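Local atomic coordinates of hypothetical protein SpyM3_0169 (Streptococcus pyogenes, PDB entry 1PG6), a protein that is of unknown function but belongs to the AIM24 family of the cupin clan and carries two bound calcium ions. Residues R114-A119 with V184-E189; N161-I166 with Q223-E228; I166-L171 with H217-I222. All blocks are in the same frame, centred on the assembly; numbering follows the deposited sequence.

Contact 1. Residues R114-A119 with V184-E189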
ATOM      1  N   ARG A 114       1.761   7.603   4.654  1.00 13.11           N
ATOM      2  CA  ARG A 114       0.548   6.874   4.971  1.00 14.15           C
ATOM      3  C   ARG A 114       0.076   6.389   3.597  1.00 15.32           C
ATOM      4  O   ARG A 114       0.313   7.057   2.583  1.00 14.82           O
ATOM      5  CB  ARG A 114      -0.506   7.789   5.606  1.00 16.49           C
ATOM      6  CG  ARG A 114      -0.064   8.452   6.913  1.00 18.15           C
ATOM      7  CD  ARG A 114      -1.242   9.127   7.605  1.00 18.64           C
ATOM      8  NE  ARG A 114      -0.839  10.114   8.616  1.00 20.57           N
ATOM      9  CZ  ARG A 114      -0.468   9.821   9.860  1.00 23.40           C
ATOM     10  NH1 ARG A 114      -0.443   8.561  10.278  1.00 18.99           N
ATOM     11  NH2 ARG A 114      -0.130  10.794  10.693  1.00 22.52           N
ATOM     12  N   LEU A 115      -0.559   5.225   3.557  1.00 16.06           N
ATOM     13  CA  LEU A 115      -1.037   4.668   2.298  1.00 17.55           C
ATOM     14  C   LEU A 115      -2.409   4.053   2.436  1.00 16.89           C
ATOM     15  O   LEU A 115      -2.757   3.500   3.479  1.00 16.45           O
ATOM     16  CB  LEU A 115      -0.101   3.569   1.791  1.00 19.81           C
ATOM     17  CG  LEU A 115       1.412   3.761   1.813  1.00 21.78           C
ATOM     18  CD1 LEU A 115       1.930   3.541   3.220  1.00 19.64           C
ATOM     19  CD2 LEU A 115       2.052   2.753   0.862  1.00 22.54           C
ATOM     20  N   ASN A 116      -3.182   4.143   1.363  1.00 16.00           N
ATOM     21  CA  ASN A 116      -4.512   3.558   1.320  1.00 17.87           C
ATOM     22  C   ASN A 116      -4.405   2.069   1.055  1.00 20.82           C
ATOM     23  O   ASN A 116      -3.358   1.582   0.631  1.00 18.04           O
ATOM     24  CB  ASN A 116      -5.325   4.185   0.196  1.00 16.74           C
ATOM     25  CG  ASN A 116      -6.107   5.380   0.649  1.00 16.78           C
ATOM     26  OD1 ASN A 116      -6.156   6.405  -0.034  1.00 15.68           O
ATOM     27  ND2 ASN A 116      -6.734   5.261   1.809  1.00 13.77           N
ATOM     28  N   ASP A 117      -5.507   1.363   1.293  1.00 23.08           N
ATOM     29  CA  ASP A 117      -5.577  -0.071   1.055  1.00 25.74           C
ATOM     30  C   ASP A 117      -5.321  -0.362  -0.410  1.00 23.95           C
ATOM     31  O   ASP A 117      -5.907   0.266  -1.301  1.00 25.12           O
ATOM     32  CB  ASP A 117      -6.955  -0.636   1.412  1.00 28.09           C
ATOM     33  CG  ASP A 117      -7.107  -0.924   2.886  1.00 33.55           C
ATOM     34  OD1 ASP A 117      -6.164  -1.488   3.487  1.00 35.01           O
ATOM     35  OD2 ASP A 117      -8.184  -0.604   3.438  1.00 35.12           O
ATOM     36  N   GLY A 118      -4.446  -1.327  -0.646  1.00 21.26           N
ATOM     37  CA  GLY A 118      -4.123  -1.720  -2.000  1.00 18.86           C
ATOM     38  C   GLY A 118      -2.925  -0.993  -2.561  1.00 16.87           C
ATOM     39  O   GLY A 118      -2.376  -1.418  -3.570  1.00 17.17           O
ATOM     40  N   ALA A 119      -2.499   0.093  -1.923  1.00 12.01           N
ATOM     41  CA  ALA A 119      -1.351   0.839  -2.438  1.00 12.18           C
ATOM     42  C   ALA A 119      -0.002   0.267  -2.005  1.00 11.92           C
ATOM     43  O   ALA A 119       1.035   0.601  -2.583  1.00 12.55           O
ATOM     44  CB  ALA A 119      -1.443   2.311  -2.025  1.00 12.37           C
ATOM     45  N   VAL A 184      -2.997   7.421  -3.515  1.00  9.14           N
ATOM     46  CA  VAL A 184      -2.090   6.294  -3.331  1.00  9.38           C
ATOM     47  C   VAL A 184      -1.392   6.335  -1.969  1.00 10.44           C
ATOM     48  O   VAL A 184      -1.541   5.428  -1.146  1.00  9.89           O
ATOM     49  CB  VAL A 184      -0.999   6.271  -4.431  1.00  9.37           C
ATOM     50  CG1 VAL A 184      -0.035   5.110  -4.196  1.00 10.49           C
ATOM     51  CG2 VAL A 184      -1.650   6.149  -5.803  1.00  9.18           C
ATOM     52  N   ALA A 185      -0.628   7.398  -1.744  1.00 11.18           N
ATOM     53  CA  ALA A 185       0.123   7.557  -0.506  1.00 11.24           C
ATOM     54  C   ALA A 185       0.404   9.036  -0.292  1.00 11.48           C
ATOM     55  O   ALA A 185       0.376   9.821  -1.238  1.00 11.47           O
ATOM     56  CB  ALA A 185       1.437   6.783  -0.605  1.00  9.52           C
ATOM     57  N   TRP A 186       0.674   9.427   0.948  1.00 12.20           N
ATOM     58  CA  TRP A 186       0.947  10.833   1.218  1.00 12.02           C
ATOM     59  C   TRP A 186       1.824  11.013   2.450  1.00 13.90           C
ATOM     60  O   TRP A 186       1.929  10.115   3.282  1.00 14.40           O
ATOM     61  CB  TRP A 186      -0.377  11.598   1.365  1.00 13.02           C
ATOM     62  CG  TRP A 186      -1.205  11.194   2.557  1.00 14.25           C
ATOM     63  CD1 TRP A 186      -1.218  11.799   3.784  1.00 14.86           C
ATOM     64  CD2 TRP A 186      -2.142  10.111   2.634  1.00 13.77           C
ATOM     65  NE1 TRP A 186      -2.106  11.164   4.617  1.00 14.20           N
ATOM     66  CE2 TRP A 186      -2.684  10.124   3.941  1.00 15.67           C
ATOM     67  CE3 TRP A 186      -2.576   9.131   1.729  1.00 13.41           C
ATOM     68  CZ2 TRP A 186      -3.641   9.191   4.365  1.00 14.02           C
ATOM     69  CZ3 TRP A 186      -3.529   8.204   2.153  1.00 13.97           C
ATOM     70  CH2 TRP A 186      -4.051   8.243   3.463  1.00 14.74           C
ATOM     71  N   SER A 187       2.466  12.171   2.548  1.00 14.68           N
ATOM     72  CA  SER A 187       3.355  12.467   3.670  1.00 14.73           C
ATOM     73  C   SER A 187       2.659  12.345   5.018  1.00 15.83           C
ATOM     74  O   SER A 187       1.544  12.834   5.203  1.00 15.01           O
ATOM     75  CB  SER A 187       3.933  13.871   3.521  1.00 13.96           C
ATOM     76  OG  SER A 187       4.783  13.960   2.386  1.00 15.99           O
ATOM     77  N   ARG A 188       3.327  11.696   5.963  1.00 16.41           N
ATOM     78  CA  ARG A 188       2.762  11.513   7.294  1.00 18.31           C
ATOM     79  C   ARG A 188       2.648  12.862   7.995  1.00 19.35           C
ATOM     80  O   ARG A 188       1.790  13.059   8.854  1.00 17.56           O
ATOM     81  CB  ARG A 188       3.644  10.579   8.116  1.00 21.06           C
ATOM     82  CG  ARG A 188       3.018  10.172   9.432  1.00 24.61           C
ATOM     83  CD  ARG A 188       3.975   9.339  10.236  1.00 27.88           C
ATOM     84  NE  ARG A 188       5.133  10.116  10.652  1.00 30.45           N
ATOM     85  CZ  ARG A 188       6.162   9.612  11.322  1.00 32.64           C
ATOM     86  NH1 ARG A 188       6.176   8.327  11.652  1.00 31.86           N
ATOM     87  NH2 ARG A 188       7.177  10.395  11.660  1.00 32.91           N
ATOM     88  N   GLU A 189       3.521  13.783   7.604  1.00 20.56           N
ATOM     89  CA  GLU A 189       3.569  15.127   8.160  1.00 22.77           C
ATOM     90  C   GLU A 189       2.321  15.968   7.834  1.00 22.29           C
ATOM     91  O   GLU A 189       2.033  16.965   8.503  1.00 21.64           O
ATOM     92  CB  GLU A 189       4.844  15.810   7.651  1.00 24.63           C
ATOM     93  CG  GLU A 189       5.145  15.494   6.170  1.00 26.59           C
ATOM     94  CD  GLU A 189       6.411  14.661   5.937  1.00 28.13           C
ATOM     95  OE1 GLU A 189       6.522  13.504   6.441  1.00 18.01           O
ATOM     96  OE2 GLU A 189       7.311  15.168   5.213  1.00 28.14           O
TER
HETATM   97  O   HOH W   1      -0.699  12.327   6.866  1.00 16.66           O
HETATM   98  O   HOH W   2      -1.348  13.407  10.348  1.00 30.70           O

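Contact 2. Residues N161-I166 with Q223-E228. With CA (calcium ion), chain B.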
ATOM      1  N   ASN A 161       2.250   1.096  -5.008  1.00 10.55           N
ATOM      2  CA  ASN A 161       1.806   0.797  -6.372  1.00 10.68           C
ATOM      3  C   ASN A 161       0.471   1.480  -6.655  1.00  9.98           C
ATOM      4  O   ASN A 161      -0.336   1.670  -5.754  1.00 10.25           O
ATOM      5  CB  ASN A 161       1.645  -0.714  -6.529  1.00 14.68           C
ATOM      6  CG  ASN A 161       0.367  -1.217  -5.898  1.00 16.46           C
ATOM      7  OD1 ASN A 161      -0.680  -1.234  -6.543  1.00 23.81           O
ATOM      8  ND2 ASN A 161       0.432  -1.591  -4.633  1.00 18.95           N
ATOM      9  N   SER A 162       0.233   1.823  -7.918  1.00 10.01           N
ATOM     10  CA  SER A 162      -1.012   2.484  -8.298  1.00  9.49           C
ATOM     11  C   SER A 162      -1.832   1.694  -9.294  1.00  8.82           C
ATOM     12  O   SER A 162      -1.325   0.806  -9.967  1.00  9.93           O
ATOM     13  CB  SER A 162      -0.709   3.824  -8.962  1.00 11.26           C
ATOM     14  OG  SER A 162      -0.014   3.592 -10.185  1.00 10.11           O
ATOM     15  N   PHE A 163      -3.112   2.032  -9.374  1.00  6.64           N
ATOM     16  CA  PHE A 163      -3.988   1.471 -10.391  1.00  7.24           C
ATOM     17  C   PHE A 163      -4.041   2.700 -11.312  1.00  6.64           C
ATOM     18  O   PHE A 163      -4.576   3.749 -10.944  1.00  7.65           O
ATOM     19  CB  PHE A 163      -5.381   1.176  -9.845  1.00  8.30           C
ATOM     20  CG  PHE A 163      -6.363   0.738 -10.903  1.00  8.63           C
ATOM     21  CD1 PHE A 163      -5.977  -0.144 -11.916  1.00  8.46           C
ATOM     22  CD2 PHE A 163      -7.676   1.189 -10.878  1.00  8.67           C
ATOM     23  CE1 PHE A 163      -6.895  -0.565 -12.888  1.00  8.83           C
ATOM     24  CE2 PHE A 163      -8.606   0.773 -11.846  1.00 10.16           C
ATOM     25  CZ  PHE A 163      -8.215  -0.105 -12.850  1.00  9.37           C
ATOM     26  N   GLY A 164      -3.466   2.580 -12.502  1.00  7.36           N
ATOM     27  CA  GLY A 164      -3.424   3.711 -13.403  1.00  6.95           C
ATOM     28  C   GLY A 164      -2.065   4.378 -13.254  1.00  7.97           C
ATOM     29  O   GLY A 164      -1.139   3.788 -12.689  1.00  9.20           O
ATOM     30  N   SER A 165      -1.940   5.600 -13.765  1.00  8.56           N
ATOM     31  CA  SER A 165      -0.682   6.346 -13.707  1.00  8.26           C
ATOM     32  C   SER A 165      -0.599   7.225 -12.463  1.00  9.97           C
ATOM     33  O   SER A 165      -1.625   7.666 -11.947  1.00  9.94           O
ATOM     34  CB  SER A 165      -0.522   7.209 -14.961  1.00  9.89           C
ATOM     35  OG  SER A 165      -0.520   6.404 -16.143  1.00  8.85           O
ATOM     36  N   ILE A 166       0.626   7.479 -12.005  1.00  9.65           N
ATOM     37  CA  ILE A 166       0.874   8.283 -10.804  1.00 11.97           C
ATOM     38  C   ILE A 166       1.257   9.730 -11.056  1.00 13.17           C
ATOM     39  O   ILE A 166       2.058  10.030 -11.943  1.00 13.48           O
ATOM     40  CB  ILE A 166       2.005   7.659  -9.942  1.00 12.36           C
ATOM     41  CG1 ILE A 166       1.568   6.289  -9.433  1.00 11.94           C
ATOM     42  CG2 ILE A 166       2.357   8.587  -8.763  1.00 15.20           C
ATOM     43  CD1 ILE A 166       2.693   5.511  -8.737  1.00 14.28           C
ATOM     44  N   GLN A 223      -3.401   8.484  -8.210  1.00  7.78           N
ATOM     45  CA  GLN A 223      -3.391   7.572  -9.347  1.00  7.87           C
ATOM     46  C   GLN A 223      -4.529   7.999 -10.272  1.00  7.54           C
ATOM     47  O   GLN A 223      -5.517   8.559  -9.820  1.00  9.91           O
ATOM     48  CB  GLN A 223      -3.567   6.122  -8.879  1.00  6.50           C
ATOM     49  CG  GLN A 223      -4.893   5.825  -8.189  1.00  9.31           C
ATOM     50  CD  GLN A 223      -4.975   4.410  -7.633  1.00 11.64           C
ATOM     51  OE1 GLN A 223      -6.070   3.882  -7.402  1.00 13.35           O
ATOM     52  NE2 GLN A 223      -3.826   3.797  -7.395  1.00  6.56           N
ATOM     53  N   SER A 224      -4.386   7.728 -11.565  1.00  7.25           N
ATOM     54  CA  SER A 224      -5.382   8.162 -12.540  1.00  7.77           C
ATOM     55  C   SER A 224      -6.586   7.252 -12.786  1.00  7.99           C
ATOM     56  O   SER A 224      -7.386   7.520 -13.678  1.00  8.06           O
ATOM     57  CB  SER A 224      -4.700   8.475 -13.872  1.00  7.78           C
ATOM     58  OG  SER A 224      -4.174   7.301 -14.448  1.00  9.50           O
ATOM     59  N   LEU A 225      -6.711   6.172 -12.018  1.00  7.96           N
ATOM     60  CA  LEU A 225      -7.851   5.272 -12.163  1.00  7.84           C
ATOM     61  C   LEU A 225      -8.462   4.946 -10.802  1.00  8.56           C
ATOM     62  O   LEU A 225      -7.788   4.991  -9.768  1.00  8.74           O
ATOM     63  CB  LEU A 225      -7.453   3.976 -12.880  1.00  7.98           C
ATOM     64  CG  LEU A 225      -7.101   4.154 -14.363  1.00  7.01           C
ATOM     65  CD1 LEU A 225      -6.585   2.840 -14.926  1.00  7.58           C
ATOM     66  CD2 LEU A 225      -8.330   4.613 -15.134  1.00  6.72           C
ATOM     67  N   ASN A 226      -9.746   4.618 -10.825  1.00  8.25           N
ATOM     68  CA  ASN A 226     -10.525   4.299  -9.626  1.00  9.51           C
ATOM     69  C   ASN A 226     -10.936   2.831  -9.721  1.00  8.99           C
ATOM     70  O   ASN A 226     -11.729   2.470 -10.578  1.00  9.93           O
ATOM     71  CB  ASN A 226     -11.765   5.199  -9.617  1.00  9.57           C
ATOM     72  CG  ASN A 226     -12.635   5.011  -8.393  1.00 11.86           C
ATOM     73  OD1 ASN A 226     -12.765   3.909  -7.861  1.00 10.40           O
ATOM     74  ND2 ASN A 226     -13.256   6.097  -7.950  1.00 14.10           N
ATOM     75  N   LEU A 227     -10.399   1.990  -8.841  1.00  9.23           N
ATOM     76  CA  LEU A 227     -10.705   0.563  -8.868  1.00 11.98           C
ATOM     77  C   LEU A 227     -12.189   0.273  -8.672  1.00 11.18           C
ATOM     78  O   LEU A 227     -12.751  -0.597  -9.340  1.00 12.03           O
ATOM     79  CB  LEU A 227      -9.887  -0.176  -7.805  1.00 12.47           C
ATOM     80  CG  LEU A 227      -9.767  -1.693  -7.956  1.00 15.64           C
ATOM     81  CD1 LEU A 227      -9.175  -2.027  -9.326  1.00 15.12           C
ATOM     82  CD2 LEU A 227      -8.866  -2.243  -6.855  1.00 15.75           C
ATOM     83  N   GLU A 228     -12.826   1.004  -7.764  1.00 12.93           N
ATOM     84  CA  GLU A 228     -14.244   0.796  -7.515  1.00 16.03           C
ATOM     85  C   GLU A 228     -15.071   1.149  -8.742  1.00 15.80           C
ATOM     86  O   GLU A 228     -16.011   0.433  -9.093  1.00 16.88           O
ATOM     87  CB  GLU A 228     -14.709   1.628  -6.322  1.00 18.79           C
ATOM     88  CG  GLU A 228     -16.167   1.404  -5.968  1.00 21.87           C
ATOM     89  CD  GLU A 228     -16.493   1.862  -4.564  1.00 26.97           C
ATOM     90  OE1 GLU A 228     -17.659   1.708  -4.144  1.00 28.24           O
ATOM     91  OE2 GLU A 228     -15.581   2.373  -3.882  1.00 31.13           O
TER
HETATM   92 CA    CA B 237      -0.651  -1.450  -9.210  1.00 31.32          CA
HETATM   93  O   HOH W   3       1.486  -1.133 -10.460  1.00 15.73           O

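Contact 3. Residues I166-L171 with H217-I222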
ATOM      1  N   ILE A 166       0.626   7.479 -12.005  1.00  9.65           N
ATOM      2  CA  ILE A 166       0.874   8.283 -10.804  1.00 11.97           C
ATOM      3  C   ILE A 166       1.257   9.730 -11.056  1.00 13.17           C
ATOM      4  O   ILE A 166       2.058  10.030 -11.943  1.00 13.48           O
ATOM      5  CB  ILE A 166       2.005   7.659  -9.942  1.00 12.36           C
ATOM      6  CG1 ILE A 166       1.568   6.289  -9.433  1.00 11.94           C
ATOM      7  CG2 ILE A 166       2.357   8.587  -8.763  1.00 15.20           C
ATOM      8  CD1 ILE A 166       2.693   5.511  -8.737  1.00 14.28           C
ATOM      9  N   LYS A 167       0.683  10.624 -10.254  1.00 14.55           N
ATOM     10  CA  LYS A 167       0.982  12.046 -10.333  1.00 15.11           C
ATOM     11  C   LYS A 167       1.384  12.484  -8.932  1.00 14.78           C
ATOM     12  O   LYS A 167       0.730  12.133  -7.952  1.00 12.91           O
ATOM     13  CB  LYS A 167      -0.243  12.841 -10.791  1.00 17.78           C
ATOM     14  CG  LYS A 167      -0.002  14.341 -10.874  1.00 23.44           C
ATOM     15  CD  LYS A 167      -1.227  15.071 -11.391  1.00 27.64           C
ATOM     16  CE  LYS A 167      -0.974  16.565 -11.493  1.00 30.93           C
ATOM     17  NZ  LYS A 167      -0.681  17.166 -10.161  1.00 34.69           N
ATOM     18  N   LYS A 168       2.473  13.237  -8.839  1.00 14.95           N
ATOM     19  CA  LYS A 168       2.956  13.725  -7.555  1.00 16.62           C
ATOM     20  C   LYS A 168       2.515  15.169  -7.368  1.00 17.50           C
ATOM     21  O   LYS A 168       2.769  16.021  -8.222  1.00 18.97           O
ATOM     22  CB  LYS A 168       4.483  13.634  -7.505  1.00 17.16           C
ATOM     23  CG  LYS A 168       5.111  14.170  -6.228  1.00 20.06           C
ATOM     24  CD  LYS A 168       6.629  14.169  -6.340  1.00 22.35           C
ATOM     25  CE  LYS A 168       7.287  14.731  -5.091  1.00 26.89           C
ATOM     26  NZ  LYS A 168       8.772  14.777  -5.223  1.00 29.44           N
ATOM     27  N   ILE A 169       1.850  15.437  -6.251  1.00 17.60           N
ATOM     28  CA  ILE A 169       1.366  16.778  -5.939  1.00 19.26           C
ATOM     29  C   ILE A 169       2.036  17.247  -4.656  1.00 19.51           C
ATOM     30  O   ILE A 169       2.145  16.491  -3.694  1.00 17.02           O
ATOM     31  CB  ILE A 169      -0.169  16.789  -5.732  1.00 20.19           C
ATOM     32  CG1 ILE A 169      -0.866  16.287  -6.999  1.00 22.25           C
ATOM     33  CG2 ILE A 169      -0.644  18.198  -5.388  1.00 21.89           C
ATOM     34  CD1 ILE A 169      -2.371  16.213  -6.882  1.00 25.41           C
ATOM     35  N   THR A 170       2.480  18.497  -4.645  1.00 20.65           N
ATOM     36  CA  THR A 170       3.138  19.046  -3.470  1.00 21.13           C
ATOM     37  C   THR A 170       2.305  20.156  -2.848  1.00 21.46           C
ATOM     38  O   THR A 170       1.936  21.116  -3.525  1.00 20.16           O
ATOM     39  CB  THR A 170       4.532  19.611  -3.826  1.00 23.00           C
ATOM     40  OG1 THR A 170       5.367  18.553  -4.312  1.00 24.28           O
ATOM     41  CG2 THR A 170       5.184  20.239  -2.602  1.00 23.98           C
ATOM     42  N   LEU A 171       1.988  20.007  -1.566  1.00 21.87           N
ATOM     43  CA  LEU A 171       1.232  21.022  -0.843  1.00 23.79           C
ATOM     44  C   LEU A 171       2.245  21.846  -0.060  1.00 24.40           C
ATOM     45  O   LEU A 171       3.146  21.292   0.568  1.00 20.92           O
ATOM     46  CB  LEU A 171       0.229  20.383   0.125  1.00 23.38           C
ATOM     47  CG  LEU A 171      -1.195  20.146  -0.386  1.00 25.23           C
ATOM     48  CD1 LEU A 171      -2.046  19.543   0.727  1.00 24.01           C
ATOM     49  CD2 LEU A 171      -1.799  21.467  -0.838  1.00 24.94           C
ATOM     50  N   HIS A 217       2.037  20.755   4.819  1.00 21.35           N
ATOM     51  CA  HIS A 217       3.162  20.622   3.902  1.00 21.80           C
ATOM     52  C   HIS A 217       3.500  19.153   3.687  1.00 19.36           C
ATOM     53  O   HIS A 217       3.606  18.385   4.642  1.00 18.31           O
ATOM     54  CB  HIS A 217       4.399  21.333   4.457  1.00 24.72           C
ATOM     55  CG  HIS A 217       4.220  22.804   4.650  1.00 26.97           C
ATOM     56  ND1 HIS A 217       3.430  23.335   5.647  1.00 29.05           N
ATOM     57  CD2 HIS A 217       4.727  23.859   3.970  1.00 28.03           C
ATOM     58  CE1 HIS A 217       3.461  24.653   5.574  1.00 27.77           C
ATOM     59  NE2 HIS A 217       4.240  24.997   4.565  1.00 28.24           N
ATOM     60  N   GLY A 218       3.685  18.769   2.428  1.00 19.11           N
ATOM     61  CA  GLY A 218       4.013  17.388   2.125  1.00 17.82           C
ATOM     62  C   GLY A 218       3.611  16.979   0.720  1.00 16.86           C
ATOM     63  O   GLY A 218       3.067  17.784  -0.037  1.00 16.91           O
ATOM     64  N   GLU A 219       3.882  15.727   0.367  1.00 16.12           N
ATOM     65  CA  GLU A 219       3.534  15.231  -0.962  1.00 16.03           C
ATOM     66  C   GLU A 219       2.317  14.317  -0.939  1.00 15.29           C
ATOM     67  O   GLU A 219       2.062  13.614   0.037  1.00 12.92           O
ATOM     68  CB  GLU A 219       4.716  14.478  -1.582  1.00 19.62           C
ATOM     69  CG  GLU A 219       5.942  15.333  -1.869  1.00 24.42           C
ATOM     70  CD  GLU A 219       6.616  15.838  -0.611  1.00 27.27           C
ATOM     71  OE1 GLU A 219       6.952  14.999   0.255  1.00 27.69           O
ATOM     72  OE2 GLU A 219       6.815  17.068  -0.495  1.00 27.09           O
ATOM     73  N   ILE A 220       1.564  14.345  -2.031  1.00 14.14           N
ATOM     74  CA  ILE A 220       0.382  13.510  -2.182  1.00 14.04           C
ATOM     75  C   ILE A 220       0.553  12.794  -3.515  1.00 12.94           C
ATOM     76  O   ILE A 220       0.750  13.441  -4.539  1.00 14.46           O
ATOM     77  CB  ILE A 220      -0.906  14.357  -2.253  1.00 15.75           C
ATOM     78  CG1 ILE A 220      -1.099  15.127  -0.945  1.00 15.30           C
ATOM     79  CG2 ILE A 220      -2.102  13.461  -2.525  1.00 15.19           C
ATOM     80  CD1 ILE A 220      -2.133  16.225  -1.046  1.00 19.45           C
ATOM     81  N   TYR A 221       0.508  11.466  -3.502  1.00 11.05           N
ATOM     82  CA  TYR A 221       0.633  10.703  -4.738  1.00 10.23           C
ATOM     83  C   TYR A 221      -0.742  10.209  -5.116  1.00  9.04           C
ATOM     84  O   TYR A 221      -1.387   9.495  -4.350  1.00 10.64           O
ATOM     85  CB  TYR A 221       1.586   9.519  -4.553  1.00 10.21           C
ATOM     86  CG  TYR A 221       3.010   9.952  -4.347  1.00 12.13           C
ATOM     87  CD1 TYR A 221       3.869  10.140  -5.433  1.00 10.54           C
ATOM     88  CD2 TYR A 221       3.484  10.250  -3.071  1.00 13.58           C
ATOM     89  CE1 TYR A 221       5.167  10.617  -5.249  1.00 15.58           C
ATOM     90  CE2 TYR A 221       4.780  10.728  -2.882  1.00 14.04           C
ATOM     91  CZ  TYR A 221       5.609  10.910  -3.965  1.00 14.52           C
ATOM     92  OH  TYR A 221       6.880  11.406  -3.762  1.00 19.40           O
ATOM     93  N   ILE A 222      -1.214  10.616  -6.283  1.00  9.80           N
ATOM     94  CA  ILE A 222      -2.522  10.168  -6.723  1.00  9.19           C
ATOM     95  C   ILE A 222      -2.367   9.266  -7.934  1.00  9.32           C
ATOM     96  O   ILE A 222      -1.324   9.268  -8.591  1.00  9.92           O
ATOM     97  CB  ILE A 222      -3.443  11.346  -7.090  1.00 10.89           C
ATOM     98  CG1 ILE A 222      -2.849  12.138  -8.251  1.00 12.15           C
ATOM     99  CG2 ILE A 222      -3.640  12.246  -5.878  1.00 11.77           C
ATOM    100  CD1 ILE A 222      -3.803  13.152  -8.845  1.00 15.35           C
TER
HETATM  101  O   HOH W   4       7.877  18.069  -2.772  1.00 42.45           O

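Contact 1. Residues R114-A119 with V184-E189
Arg-114 runs across Trp-186 and brings its guanidinium to rest on the CG methylene of Arg-188, not on that residue's charged group: Arg-114 NH2 and Arg-188 NE stay 5.3 Å apart. Arg-188 CG sits over the centre of the guanidinium, 3.4 Å from Arg-114 NH2, and the two guanidinium planes are turned 45° apart. Nearer the backbone, Arg-114 CB lies over one face of the indole, 3.6 Å from Trp-186 CE2, in a CH-pi contact displaced toward the rim. A long side chain suits this place: its CB lies over the indole and its CD passes near Trp-186 NE1, while its polar end reaches water and Thr-151, whose OG1 bonds Arg-114 NH1. One water accepts from Arg-114 NE at 2.8 Å and, weakly, from Trp-186 NE1.

In the backbone, Arg-114 and Trp-186 form an antiparallel hydrogen-bonded pair, with both N-to-O bonds, Arg-114 N to Trp-186 O and the reverse, at 2.9 Å. Asn-116 N adds a longer bond to Val-184 O, 3.3 Å. The neighbouring non-hydrogen-bonded pair is compact: Leu-115 CG meets the small Ala-185 CB at 3.9 Å on the other face. Asn-116 to Ala-119 then makes a type II turn, with Gly-118 at its positive phi. Val-184 and Ala-185 together oppose Tyr-221 as a classic beta bulge, within the antiparallel sheet of this cupin-clan protein.

Contact 2. Residues N161-I166 with Q223-E228
Ser-165 and Ser-224 tie two segments together just beyond the antiparallel, non-hydrogen-bonded pair of Ile-166 with Gln-223, Ser-224 N donating to Ser-165 O at 2.8 Å while Leu-225 N makes a weak bond to Phe-163 O. The serine side chain adds a third link: Ser-224 OG, held between its backbone N and carbonyl carbon (chi1 67°), accepts from Ser-165 N at 2.9 Å. A short hydroxyl suits this place because it reaches the N-H of Ser-165. Gly-164 lies between these links. Its positive phi, 97°, calls for glycine, and Leu-225 N and Ser-224 OG stand where a CB would have to go; Leu-225 CD1 touches Gly-164 CA at 3.6 Å.

Phe-163 supplies the apolar part. Its CG is anti to the backbone N (chi1 174°), and its ring is clasped by two leucines: Leu-225 CB lies over one face, 3.4 Å from Phe-163 CD2, and Leu-227 CD1 over the opposite face, 3.8 Å from Phe-163 CE2. Both are CH-pi contacts, each displaced toward the rim, and the carbonyl carbon of Asn-226 lies at the ring's edge. The flat ring thus fits between Leu-225, just before the N-cap residue Asn-226, whose OD1 bonds Gln-229 N, and Leu-227 in the first turn of the C-terminal helix. Gln-223 lays CB and CG against Phe-163 O.

Earlier in the loop, Ser-162 OG donates to Gly-164 O from above the carbonyl plane. Asn-161 ND2 donates to Gly-118 O, which fixes the amide so that its other atom, Asn-161 OD1, faces the calcium ion at 2.7 Å. Ser-162 O, at 2.5 Å, a water and Thr-99 join it in an oxygen-lined calcium site.

Contact 3. Residues I166-L171 with H217-I222
An antiparallel beta ladder at the border of a six-stranded sheet joins Ile-166 to Leu-171, one of its two outermost strands, with Gly-218 to Ile-222. Lys-167 with Ile-222, Ile-169 with Ile-220 and Leu-171 with Gly-218 are the hydrogen-bonded pairs, each closed by two backbone bonds; the longest runs from Gly-218 N to Leu-171 O, 3.2 Å. Gly-218 has a phi of 155°, a conformation suited to glycine where the chain turns a corner into this strand.

The two faces differ in chemistry. On one, branched side chains pack together: Leu-171 CD1 meets Ile-220 CD1 at 3.8 Å, and Ile-169 CD1 meets Ile-222 CD1 at 3.9 Å. Ile-222 CG1 sits between its own backbone N and carbonyl carbon (chi1 62°), against Lys-167 CB. Met-176 and Ile-178 of strand 174-179 and Phe-214 of strand 211-215 pack against this apolar face.

On the other face, Tyr-221 and Lys-168 lie side by side and point the same way. The extended lysine lies beside the phenol, with CG 3.7 Å from Tyr-221 CE1 and CE close to the hydroxyl, while Ile-166 CG2 lies in the ring plane at its edge. A long aliphatic chain with a charged tip suits an edge strand, as its methylenes contact the tyrosine while the residue as a whole stays exposed. Lys-168 CE also touches Glu-219 CG at 3.5 Å, whereas the carboxylate's salt bridge, through OE1, goes to Lys-111. Its other oxygen, Glu-219 OE2, accepts from a water at 2.7 Å, and that water lies 3.0 Å from Thr-170 OG1.

How the contacts relate
Contacts 1 and 3 are neighbouring ladders of one sheet: strand 183-187 of contact 1 pairs with strand 219-223 of contact 3, through backbone bonds of Val-184 and Ala-185 to Tyr-221. Contact 1 is buried near the middle of the chain, whereas contact 3 lies on the outer strand, where Lys-168, Thr-170 and Glu-219 share one face with the buried Tyr-221. Contact 2 continues both strands of contact 3, sharing Ile-166, but beyond the last pair, Ile-166 with Gln-223, pairing gives way to a serine link, a clasped phenylalanine and a helix start. It meets contact 1 at the turn, where Ala-119 O probably accepts from Asn-161 N, and it alone of the three includes calcium ligands.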